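Local coordinates for protein rhino (Drosophila melanogaster, PDB 5XYV) that binds the N-terminal domain of Deadlock through its chromoshadow domain and probably takes part in specifying germline piRNA clusters, at residues K16-Y21 with F30-G35. Residues are numbered along the deposited sequence; the frame is centred on the assembly and turned at random.
Sequences KILHCY and FVTWKG
Phe30 lies against three consecutive residues of the neighbouring strand, His19 to Tyr21. Phe30 CB passes the carbonyl oxygen of His19, and Phe30 CG stays near that oxygen; Phe30 CD1 then comes 3.4 Å from His19 CD2 while also lying close to His19 O, and Phe30 CE1 reaches Tyr21 CB at 3.6 Å, with Phe30 CZ a little farther from the same carbon. Tyr21 CB sits at the edge of the Phe30 ring, near its plane. The His19 and Phe30 rings are almost parallel, planes at 17°, but their centroids are 5.3 Å apart, so they run side by side with little overlap. Both rings also meet Trp44 of one Deadlock chain.

Thr32 is held twice by Lys16: Thr32 N donates to Lys16 O (2.9 Å), and Thr32 OG1, set between backbone N and carbonyl carbon (chi1 61°), accepts from Lys16 N at 3.1 Å. Thr32 CG2 lies 3.7 Å from Leu18 CD1. An alanine here would probably leave Lys16 N without this acceptor and Leu18 CD1 without its methyl neighbour.

Leu18 N donates to Phe30 O (2.8 Å) and Phe30 N to His19 O (2.9 Å, N-H...O angle 175°), so Leu18 and His19 both face Phe30. This one-residue shift after the Ile17–Val31 non-hydrogen-bonded pair defines a classic beta bulge in the antiparallel hairpin of strands 14-23 and 26-33, part of the three-stranded sheet of the chromoshadow domain.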
loop_
_atom_site.group_PDB
_atom_site.type_symbol
_atom_site.label_atom_id
_atom_site.label_comp_id
_atom_site.label_asym_id
_atom_site.label_seq_id
_atom_site.Cartn_x
_atom_site.Cartn_y
_atom_site.Cartn_z
ATOM N N LYS B 16 -0.819 -15.354 -7.175
ATOM C CA LYS B 16 0.102 -14.235 -6.934
ATOM C C LYS B 16 -0.537 -12.877 -7.332
ATOM O O LYS B 16 -1.392 -12.818 -8.225
ATOM C CB LYS B 16 1.431 -14.451 -7.706
ATOM C CG LYS B 16 2.144 -15.800 -7.484
ATOM C CD LYS B 16 1.918 -16.360 -6.091
ATOM C CE LYS B 16 2.185 -17.895 -5.940
ATOM N NZ LYS B 16 3.655 -18.281 -5.765
ATOM N N ILE B 17 -0.114 -11.796 -6.666
ATOM C CA ILE B 17 -0.349 -10.429 -7.144
ATOM C C ILE B 17 0.922 -9.956 -7.803
ATOM O O ILE B 17 1.931 -9.782 -7.117
ATOM C CB ILE B 17 -0.711 -9.446 -6.015
ATOM C CG1 ILE B 17 -1.915 -9.954 -5.217
ATOM C CG2 ILE B 17 -0.919 -8.026 -6.570
ATOM C CD1 ILE B 17 -2.510 -8.924 -4.253
ATOM N N LEU B 18 0.889 -9.758 -9.119
ATOM C CA LEU B 18 2.096 -9.424 -9.873
ATOM C C LEU B 18 2.419 -7.945 -9.907
ATOM O O LEU B 18 3.581 -7.562 -10.015
ATOM C CB LEU B 18 1.986 -9.915 -11.315
ATOM C CG LEU B 18 1.564 -11.363 -11.493
ATOM C CD1 LEU B 18 1.458 -11.744 -12.971
ATOM C CD2 LEU B 18 2.532 -12.276 -10.729
ATOM N N HIS B 19 1.397 -7.106 -9.808
ATOM C CA HIS B 19 1.572 -5.727 -10.215
ATOM C C HIS B 19 0.282 -4.931 -9.948
ATOM O O HIS B 19 -0.767 -5.537 -9.697
ATOM C CB HIS B 19 1.985 -5.729 -11.704
ATOM C CG HIS B 19 2.005 -4.390 -12.344
ATOM N ND1 HIS B 19 2.767 -3.341 -11.861
ATOM C CD2 HIS B 19 1.363 -3.915 -13.432
ATOM C CE1 HIS B 19 2.582 -2.284 -12.623
ATOM N NE2 HIS B 19 1.728 -2.602 -13.586
ATOM N N CYS B 20 0.347 -3.597 -9.952
ATOM C CA CYS B 20 -0.882 -2.809 -9.852
ATOM C C CYS B 20 -0.803 -1.519 -10.657
ATOM O O CYS B 20 0.256 -1.091 -11.073
ATOM C CB CYS B 20 -1.233 -2.471 -8.395
ATOM S SG CYS B 20 -0.110 -1.324 -7.584
ATOM N N TYR B 21 -1.952 -0.898 -10.870
ATOM C CA TYR B 21 -2.000 0.327 -11.643
ATOM C C TYR B 21 -3.104 1.218 -11.106
ATOM O O TYR B 21 -4.225 0.783 -10.880
ATOM C CB TYR B 21 -2.199 0.015 -13.129
ATOM C CG TYR B 21 -2.252 1.232 -14.012
ATOM C CD1 TYR B 21 -1.153 2.073 -14.132
ATOM C CD2 TYR B 21 -3.396 1.525 -14.754
ATOM C CE1 TYR B 21 -1.190 3.170 -14.956
ATOM C CE2 TYR B 21 -3.438 2.619 -15.579
ATOM C CZ TYR B 21 -2.334 3.444 -15.675
ATOM O OH TYR B 21 -2.379 4.545 -16.498
ATOM N N PHE B 30 -3.148 -6.774 -10.823
ATOM C CA PHE B 30 -2.936 -7.760 -11.865
ATOM C C PHE B 30 -2.507 -9.049 -11.206
ATOM O O PHE B 30 -1.472 -9.113 -10.530
ATOM C CB PHE B 30 -1.938 -7.222 -12.886
ATOM C CG PHE B 30 -2.394 -5.921 -13.481
ATOM C CD1 PHE B 30 -1.912 -4.706 -13.014
ATOM C CD2 PHE B 30 -3.397 -5.908 -14.438
ATOM C CE1 PHE B 30 -2.387 -3.517 -13.535
ATOM C CE2 PHE B 30 -3.859 -4.722 -14.956
ATOM C CZ PHE B 30 -3.353 -3.531 -14.506
ATOM N N VAL B 31 -3.339 -10.072 -11.367
ATOM C CA VAL B 31 -3.237 -11.253 -10.525
ATOM C C VAL B 31 -3.288 -12.538 -11.317
ATOM O O VAL B 31 -3.756 -12.579 -12.455
ATOM C CB VAL B 31 -4.381 -11.327 -9.443
ATOM C CG1 VAL B 31 -4.347 -10.122 -8.510
ATOM C CG2 VAL B 31 -5.772 -11.534 -10.112
ATOM N N THR B 32 -2.803 -13.592 -10.677
ATOM C CA THR B 32 -2.929 -14.938 -11.218
ATOM C C THR B 32 -3.740 -15.793 -10.243
ATOM O O THR B 32 -3.815 -15.496 -9.043
ATOM C CB THR B 32 -1.556 -15.553 -11.499
ATOM O OG1 THR B 32 -0.825 -15.644 -10.275
ATOM C CG2 THR B 32 -0.789 -14.668 -12.458
ATOM N N TRP B 33 -4.371 -16.836 -10.758
ATOM C CA TRP B 33 -5.166 -17.711 -9.913
ATOM C C TRP B 33 -4.519 -19.080 -9.876
ATOM O O TRP B 33 -3.829 -19.455 -10.822
ATOM C CB TRP B 33 -6.603 -17.807 -10.431
ATOM C CG TRP B 33 -7.194 -16.483 -10.713
ATOM C CD1 TRP B 33 -7.250 -15.846 -11.915
ATOM C CD2 TRP B 33 -7.825 -15.614 -9.767
ATOM N NE1 TRP B 33 -7.873 -14.628 -11.775
ATOM C CE2 TRP B 33 -8.239 -14.464 -10.462
ATOM C CE3 TRP B 33 -8.074 -15.696 -8.393
ATOM C CZ2 TRP B 33 -8.895 -13.398 -9.829
ATOM C CZ3 TRP B 33 -8.713 -14.648 -7.768
ATOM C CH2 TRP B 33 -9.123 -13.514 -8.483
ATOM N N LYS B 34 -4.774 -19.833 -8.809
ATOM C CA LYS B 34 -4.240 -21.182 -8.708
ATOM C C LYS B 34 -4.876 -22.113 -9.724
ATOM O O LYS B 34 -6.110 -22.182 -9.836
ATOM C CB LYS B 34 -4.437 -21.733 -7.300
ATOM C CG LYS B 34 -3.571 -21.041 -6.252
ATOM C CD LYS B 34 -3.849 -21.554 -4.850
ATOM C CE LYS B 34 -2.998 -20.819 -3.835
ATOM N NZ LYS B 34 -3.314 -21.240 -2.439
ATOM N N GLY B 35 -4.028 -22.818 -10.472
ATOM C CA GLY B 35 -4.504 -23.801 -11.426
ATOM C C GLY B 35 -4.749 -23.200 -12.792
ATOM O O GLY B 35 -5.056 -23.912 -13.757
#